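Local coordinates for protein cobyrinic Acid a,c-diamide synthase (Mycobacterium smegmatis, PDB 4PFS) that binds ADP and magnesium as a P-loop NTPase of the ParA family and may play a role in septum formation, at residues M9-A14 and A148-V153; V15-G20 and V153-E158. All coordinates share one frame; numbering follows the deposited sequence.

Contact 1: M9-A14 and A148-V153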
ATOM      1  N   MET A   9       8.081   6.283  16.287  1.00 49.63           N
ATOM      2  CA  MET A   9       6.750   5.714  16.445  1.00 49.38           C
ATOM      3  C   MET A   9       6.253   5.195  15.100  1.00 49.46           C
ATOM      4  O   MET A   9       5.904   5.980  14.220  1.00 52.28           O
ATOM      5  CB  MET A   9       5.777   6.753  17.019  1.00 47.49           C
ATOM      6  N   THR A  10       6.227   3.873  14.956  1.00 41.36           N
ATOM      7  CA  THR A  10       5.887   3.219  13.694  1.00 43.80           C
ATOM      8  C   THR A  10       4.586   3.711  13.039  1.00 47.53           C
ATOM      9  O   THR A  10       3.537   3.766  13.677  1.00 57.07           O
ATOM     10  CB  THR A  10       5.772   1.692  13.882  1.00 36.96           C
ATOM     11  OG1 THR A  10       6.896   1.215  14.628  1.00 37.04           O
ATOM     12  CG2 THR A  10       5.736   0.999  12.544  1.00 38.19           C
ATOM     13  N   ARG A  11       4.679   4.069  11.760  1.00 36.08           N
ATOM     14  CA  ARG A  11       3.513   4.367  10.942  1.00 37.47           C
ATOM     15  C   ARG A  11       3.306   3.259   9.917  1.00 33.54           C
ATOM     16  O   ARG A  11       4.258   2.776   9.304  1.00 40.46           O
ATOM     17  CB  ARG A  11       3.664   5.715  10.233  1.00 40.23           C
ATOM     18  CG  ARG A  11       3.568   6.905  11.173  1.00 53.33           C
ATOM     19  CD  ARG A  11       2.225   6.947  11.878  1.00 58.11           C
ATOM     20  NE  ARG A  11       1.175   7.537  11.049  1.00 65.32           N
ATOM     21  CZ  ARG A  11      -0.065   7.764  11.476  1.00 68.18           C
ATOM     22  NH1 ARG A  11      -0.397   7.442  12.723  1.00 75.84           N
ATOM     23  NH2 ARG A  11      -0.971   8.309  10.669  1.00 55.10           N
ATOM     24  N   VAL A  12       2.060   2.853   9.733  1.00 29.20           N
ATOM     25  CA  VAL A  12       1.746   1.795   8.793  1.00 27.90           C
ATOM     26  C   VAL A  12       0.855   2.335   7.673  1.00 27.52           C
ATOM     27  O   VAL A  12      -0.222   2.870   7.924  1.00 30.34           O
ATOM     28  CB  VAL A  12       1.063   0.622   9.499  1.00 27.11           C
ATOM     29  CG1 VAL A  12       0.667  -0.453   8.503  1.00 20.51           C
ATOM     30  CG2 VAL A  12       1.981   0.059  10.553  1.00 32.99           C
ATOM     31  N   LEU A  13       1.320   2.194   6.440  1.00 25.94           N
ATOM     32  CA  LEU A  13       0.604   2.700   5.287  1.00 22.11           C
ATOM     33  C   LEU A  13       0.165   1.545   4.434  1.00 23.33           C
ATOM     34  O   LEU A  13       1.005   0.773   3.966  1.00 21.28           O
ATOM     35  CB  LEU A  13       1.483   3.645   4.462  1.00 22.75           C
ATOM     36  CG  LEU A  13       0.962   4.031   3.066  1.00 27.32           C
ATOM     37  CD1 LEU A  13      -0.282   4.904   3.168  1.00 23.85           C
ATOM     38  CD2 LEU A  13       2.032   4.726   2.232  1.00 26.67           C
ATOM     39  N   ALA A  14      -1.147   1.430   4.223  1.00 22.69           N
ATOM     40  CA  ALA A  14      -1.676   0.445   3.297  1.00 19.38           C
ATOM     41  C   ALA A  14      -1.770   1.057   1.892  1.00 27.51           C
ATOM     42  O   ALA A  14      -2.156   2.213   1.729  1.00 24.09           O
ATOM     43  CB  ALA A  14      -3.039  -0.065   3.760  1.00 19.48           C
ATOM     44  N   ALA A 148      -3.343  -0.974   9.234  1.00 28.45           N
ATOM     45  CA  ALA A 148      -2.832   0.337   8.814  1.00 28.33           C
ATOM     46  C   ALA A 148      -3.338   1.549   9.628  1.00 30.07           C
ATOM     47  O   ALA A 148      -4.450   1.538  10.150  1.00 27.62           O
ATOM     48  CB  ALA A 148      -3.168   0.546   7.351  1.00 26.89           C
ATOM     49  N   HIS A 149      -2.524   2.600   9.714  1.00 28.64           N
ATOM     50  CA  HIS A 149      -3.015   3.891  10.207  1.00 31.15           C
ATOM     51  C   HIS A 149      -3.621   4.660   9.049  1.00 33.71           C
ATOM     52  O   HIS A 149      -4.651   5.310   9.176  1.00 33.79           O
ATOM     53  CB  HIS A 149      -1.903   4.743  10.817  1.00 28.58           C
ATOM     54  CG  HIS A 149      -1.111   4.047  11.871  1.00 35.74           C
ATOM     55  ND1 HIS A 149      -0.039   3.239  11.580  1.00 35.37           N
ATOM     56  CD2 HIS A 149      -1.238   4.045  13.219  1.00 37.87           C
ATOM     57  CE1 HIS A 149       0.467   2.763  12.706  1.00 38.58           C
ATOM     58  NE2 HIS A 149      -0.243   3.234  13.710  1.00 35.18           N
ATOM     59  N   ASP A 150      -2.933   4.575   7.916  1.00 34.48           N
ATOM     60  CA  ASP A 150      -3.255   5.336   6.724  1.00 27.35           C
ATOM     61  C   ASP A 150      -3.372   4.436   5.509  1.00 28.40           C
ATOM     62  O   ASP A 150      -2.709   3.392   5.408  1.00 24.85           O
ATOM     63  CB  ASP A 150      -2.187   6.396   6.470  1.00 21.65           C
ATOM     64  CG  ASP A 150      -2.180   7.471   7.526  1.00 40.40           C
ATOM     65  OD1 ASP A 150      -3.281   7.900   7.931  1.00 38.33           O
ATOM     66  OD2 ASP A 150      -1.080   7.895   7.939  1.00 41.71           O
ATOM     67  N   VAL A 151      -4.200   4.867   4.571  1.00 30.35           N
ATOM     68  CA  VAL A 151      -4.349   4.153   3.318  1.00 25.83           C
ATOM     69  C   VAL A 151      -4.425   5.156   2.154  1.00 26.18           C
ATOM     70  O   VAL A 151      -4.983   6.250   2.298  1.00 26.90           O
ATOM     71  CB  VAL A 151      -5.599   3.222   3.357  1.00 21.03           C
ATOM     72  CG1 VAL A 151      -6.832   3.986   3.828  1.00 20.05           C
ATOM     73  CG2 VAL A 151      -5.829   2.556   1.989  1.00 23.45           C
ATOM     74  N   ILE A 152      -3.798   4.798   1.036  1.00 21.01           N
ATOM     75  CA  ILE A 152      -3.939   5.529  -0.218  1.00 23.22           C
ATOM     76  C   ILE A 152      -4.398   4.553  -1.292  1.00 25.47           C
ATOM     77  O   ILE A 152      -4.101   3.357  -1.222  1.00 24.44           O
ATOM     78  CB  ILE A 152      -2.619   6.207  -0.683  1.00 18.38           C
ATOM     79  CG1 ILE A 152      -1.484   5.174  -0.815  1.00 18.37           C
ATOM     80  CG2 ILE A 152      -2.213   7.342   0.270  1.00 20.36           C
ATOM     81  CD1 ILE A 152      -0.234   5.715  -1.507  1.00 30.03           C
ATOM     82  N   VAL A 153      -5.138   5.049  -2.277  1.00 21.40           N
ATOM     83  CA  VAL A 153      -5.399   4.239  -3.449  1.00 18.62           C
ATOM     84  C   VAL A 153      -4.649   4.815  -4.648  1.00 20.88           C
ATOM     85  O   VAL A 153      -4.869   5.968  -5.054  1.00 20.86           O
ATOM     86  CB  VAL A 153      -6.916   4.121  -3.733  1.00 24.45           C
ATOM     87  CG1 VAL A 153      -7.614   5.441  -3.498  1.00 25.90           C
ATOM     88  CG2 VAL A 153      -7.164   3.585  -5.141  1.00 19.93           C
TER
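Arg11 reaches across to His149 and Asp150 at the N-terminal start of a parallel strand pair, and its side chain is worth following outward. CB and CG leave the strand with CG beside the backbone N (chi1 -71°), and two further bends, at chi2 and chi3, fold the chain back over the neighbouring segment. CD comes over one face of the His149 imidazole, and NE runs past the Asp150 carboxylate without bonding to it. CZ then settles 3.6 Å from His149 CB, and NH1 lies above the CG-CD2 edge of the ring, 3.5 Å from CD2, in an offset stack with the planes 25° apart. NH2 carries on to Asp150 OD2 at 2.8 Å, a salt bridge met from above the carboxylate plane and rather bent (137° at the hydrogen). The same OD2 also accepts from Trp259 NE1 of helix 243-261, giving the carboxylate oxygen two donors.

His149 is pinned on its edge as well: ND1 takes the backbone N-H of Val12 at 2.8 Å. That bond requires ND1 to be unprotonated and fixes the rotation of the ring beneath the guanidinium. Val12 O answers with a fork, accepting from His149 N at 2.9 Å and, more straightly, from Asp150 N. Regular parallel pairing follows, with Ala14 N bonded to Asp150 O and Ile152 N to Ala14 O at 3.1 Å. Beside it Ala14 CB meets Ala148 CB at 3.6 Å, while on the face bearing Leu13, CD1 leans over Asp150 and Ile152 CG1.

Strand 11-15 lies between 128-132 and 150-156 inside the sheet. Such adjacent parallel strands, the first leading into the phosphate-binding loop, belong to the P-loop NTPase fold.

Contact 2: V15-G20 and V153-E158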
ATOM      1  N   VAL A  15      -1.402   0.279   0.880  1.00 21.32           N
ATOM      2  CA  VAL A  15      -1.585   0.712  -0.491  1.00 20.96           C
ATOM      3  C   VAL A  15      -2.545  -0.256  -1.186  1.00 25.95           C
ATOM      4  O   VAL A  15      -2.238  -1.441  -1.355  1.00 22.77           O
ATOM      5  CB  VAL A  15      -0.250   0.795  -1.220  1.00 20.88           C
ATOM      6  CG1 VAL A  15      -0.464   1.070  -2.716  1.00 16.45           C
ATOM      7  CG2 VAL A  15       0.594   1.896  -0.592  1.00 18.88           C
ATOM      8  N   ALA A  16      -3.725   0.233  -1.558  1.00 25.17           N
ATOM      9  CA  ALA A  16      -4.783  -0.684  -1.962  1.00 25.46           C
ATOM     10  C   ALA A  16      -5.616  -0.156  -3.124  1.00 27.81           C
ATOM     11  O   ALA A  16      -5.824   1.054  -3.275  1.00 25.52           O
ATOM     12  CB  ALA A  16      -5.681  -1.010  -0.759  1.00 15.93           C
ATOM     13  N   ASN A  17      -6.060  -1.106  -3.945  1.00 27.11           N
ATOM     14  CA  ASN A  17      -6.924  -0.888  -5.090  1.00 24.76           C
ATOM     15  C   ASN A  17      -7.348  -2.253  -5.628  1.00 30.08           C
ATOM     16  O   ASN A  17      -6.499  -3.030  -6.070  1.00 25.39           O
ATOM     17  CB  ASN A  17      -6.218  -0.089  -6.183  1.00 26.19           C
ATOM     18  CG  ASN A  17      -7.176   0.379  -7.272  1.00 35.98           C
ATOM     19  OD1 ASN A  17      -8.298  -0.121  -7.394  1.00 39.02           O
ATOM     20  ND2 ASN A  17      -6.735   1.341  -8.068  1.00 37.10           N
ATOM     21  N   GLN A  18      -8.645  -2.553  -5.587  1.00 29.87           N
ATOM     22  CA  GLN A  18      -9.118  -3.881  -5.977  1.00 29.20           C
ATOM     23  C   GLN A  18      -9.024  -4.078  -7.498  1.00 29.68           C
ATOM     24  O   GLN A  18      -9.076  -5.200  -7.992  1.00 36.45           O
ATOM     25  CB  GLN A  18     -10.560  -4.126  -5.480  1.00 22.16           C
ATOM     26  CG  GLN A  18     -11.685  -3.380  -6.242  1.00 23.91           C
ATOM     27  CD  GLN A  18     -11.918  -1.952  -5.748  1.00 23.71           C
ATOM     28  OE1 GLN A  18     -10.991  -1.282  -5.324  1.00 26.33           O
ATOM     29  NE2 GLN A  18     -13.159  -1.507  -5.771  1.00 25.46           N
ATOM     30  N   LYS A  19      -8.887  -2.988  -8.240  1.00 29.57           N
ATOM     31  CA  LYS A  19      -8.684  -3.085  -9.684  1.00 32.40           C
ATOM     32  C   LYS A  19      -7.194  -3.229  -9.966  1.00 37.85           C
ATOM     33  O   LYS A  19      -6.360  -2.643  -9.270  1.00 38.75           O
ATOM     34  CB  LYS A  19      -9.271  -1.867 -10.416  1.00 34.11           C
ATOM     35  N   GLY A  20      -6.855  -4.027 -10.969  1.00 39.66           N
ATOM     36  CA  GLY A  20      -5.463  -4.340 -11.242  1.00 40.37           C
ATOM     37  C   GLY A  20      -4.761  -3.301 -12.092  1.00 43.89           C
ATOM     38  O   GLY A  20      -5.385  -2.676 -12.949  1.00 49.13           O
ATOM     39  N   VAL A 153      -5.138   5.049  -2.277  1.00 21.40           N
ATOM     40  CA  VAL A 153      -5.399   4.239  -3.449  1.00 18.62           C
ATOM     41  C   VAL A 153      -4.649   4.815  -4.648  1.00 20.88           C
ATOM     42  O   VAL A 153      -4.869   5.968  -5.054  1.00 20.86           O
ATOM     43  CB  VAL A 153      -6.916   4.121  -3.733  1.00 24.45           C
ATOM     44  CG1 VAL A 153      -7.614   5.441  -3.498  1.00 25.90           C
ATOM     45  CG2 VAL A 153      -7.164   3.585  -5.141  1.00 19.93           C
ATOM     46  N   PRO A 154      -3.706   4.029  -5.190  1.00 24.06           N
ATOM     47  CA  PRO A 154      -3.035   4.419  -6.439  1.00 20.84           C
ATOM     48  C   PRO A 154      -4.041   4.305  -7.567  1.00 21.10           C
ATOM     49  O   PRO A 154      -4.609   3.221  -7.780  1.00 23.19           O
ATOM     50  CB  PRO A 154      -1.903   3.404  -6.572  1.00 26.28           C
ATOM     51  CG  PRO A 154      -2.382   2.204  -5.807  1.00 24.57           C
ATOM     52  CD  PRO A 154      -3.204   2.751  -4.662  1.00 20.21           C
ATOM     53  N   LEU A 155      -4.298   5.409  -8.253  1.00 21.76           N
ATOM     54  CA  LEU A 155      -5.423   5.464  -9.183  1.00 22.85           C
ATOM     55  C   LEU A 155      -4.991   5.861 -10.573  1.00 24.39           C
ATOM     56  O   LEU A 155      -4.488   6.967 -10.775  1.00 24.98           O
ATOM     57  CB  LEU A 155      -6.472   6.443  -8.667  1.00 33.83           C
ATOM     58  CG  LEU A 155      -7.847   6.443  -9.327  1.00 40.95           C
ATOM     59  CD1 LEU A 155      -8.570   5.091  -9.139  1.00 41.65           C
ATOM     60  CD2 LEU A 155      -8.673   7.588  -8.776  1.00 40.79           C
ATOM     61  N   GLN A 156      -5.181   4.953 -11.525  1.00 25.28           N
ATOM     62  CA  GLN A 156      -4.856   5.205 -12.926  1.00 30.87           C
ATOM     63  C   GLN A 156      -5.735   6.290 -13.525  1.00 33.13           C
ATOM     64  O   GLN A 156      -6.946   6.341 -13.260  1.00 28.90           O
ATOM     65  CB  GLN A 156      -4.993   3.924 -13.761  1.00 35.01           C
ATOM     66  CG  GLN A 156      -6.428   3.391 -13.894  1.00 44.62           C
ATOM     67  CD  GLN A 156      -7.251   4.088 -14.987  1.00 55.74           C
ATOM     68  OE1 GLN A 156      -6.713   4.564 -15.990  1.00 52.85           O
ATOM     69  NE2 GLN A 156      -8.564   4.159 -14.780  1.00 64.79           N
ATOM     70  N   CYS A 157      -5.132   7.153 -14.343  1.00 31.26           N
ATOM     71  CA  CYS A 157      -5.919   8.126 -15.084  1.00 36.56           C
ATOM     72  C   CYS A 157      -5.584   8.139 -16.580  1.00 46.46           C
ATOM     73  O   CYS A 157      -5.530   9.205 -17.215  1.00 54.15           O
ATOM     74  CB  CYS A 157      -5.765   9.523 -14.474  1.00 44.35           C
ATOM     75  SG  CYS A 157      -4.141   9.973 -13.863  1.00 31.38           S
ATOM     76  N   GLU A 158      -5.378   6.951 -17.144  1.00 45.28           N
ATOM     77  CA  GLU A 158      -5.285   6.819 -18.594  1.00 56.78           C
ATOM     78  C   GLU A 158      -6.689   6.933 -19.179  1.00 62.01           C
ATOM     79  O   GLU A 158      -6.922   7.684 -20.134  1.00 62.36           O
ATOM     80  CB  GLU A 158      -4.635   5.491 -19.006  1.00 54.52           C
TER
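Pro154 and Asn17 have the most surface buried here, and Ala16 joins them through its carbonyl. Asn17 carries CG anti to its own backbone N (chi1 -169°), which sends the amide across to the backbone of strand 150-156. There ND2 gives a hydrogen to Pro154 O at 2.9 Å, with an angle of 151° at the hydrogen; the acceptor lies close to the amide plane. CB and ND2 run past Val153 CG2, which is 3.7 Å from ND2. The other end of the amide looks back to its own loop: OD1 accepts from Lys19 N at 3.0 Å, closing an Asx turn, though the donor stands well above the carbonyl plane. Held at both ends, the flat group is fixed in rotation and ties the turn to the strand.

Pro154 adds apolar packing. Its ring packs on Val15, CD and CG each 3.8 Å from CG1, and its side chain also touches Lys24 and Thr27 of helix 24-37. Ala16 O sits over the junction between Val153 and Pro154. Proline has no N-H to offer this oxygen, and what it meets instead is carbon: Val153 CA at 3.2 Å, in a CA-H...O contact, and Pro154 CD at 3.4 Å. The backbone pairing of the parallel strands therefore gives out here, and the side-chain amide of Asn17 takes over the bridging.

Chemically, one amide bond, a weak C-H interaction and a small apolar patch stand where the next backbone bond, from residue 154 to Ala16 O, cannot form. That implies a loop anchored at Asn17 as its Asx turn leads into the ParA family's deviant Walker A P-loop, which begins at Lys19 and runs on to helix 24-37, with Gly21 to Thr26 binding ADP.

Contacts 1 and 2 follow one another along the same two chain parts, share Val153, and involve the same sheet, contact 2 at the point where 15-20 leaves it; both are largely buried. Contact 1 holds strand to strand, while contact 2 joins strand 150-156 to the loop that follows strand 11-15. Between them Ile152 O and Ala16 N are 3.2 Å apart, probably a last backbone hydrogen bond, and Ile152 also packs on Val15. The chemistry changes with position: contact 1 buries 521 Å² through repeated backbone bonds plus a salt bridge and a guanidinium-imidazole stack, with Arg11 and His149 partly exposed; contact 2 buries 210 Å² around one side-chain amide and a proline next to the ADP-binding residues.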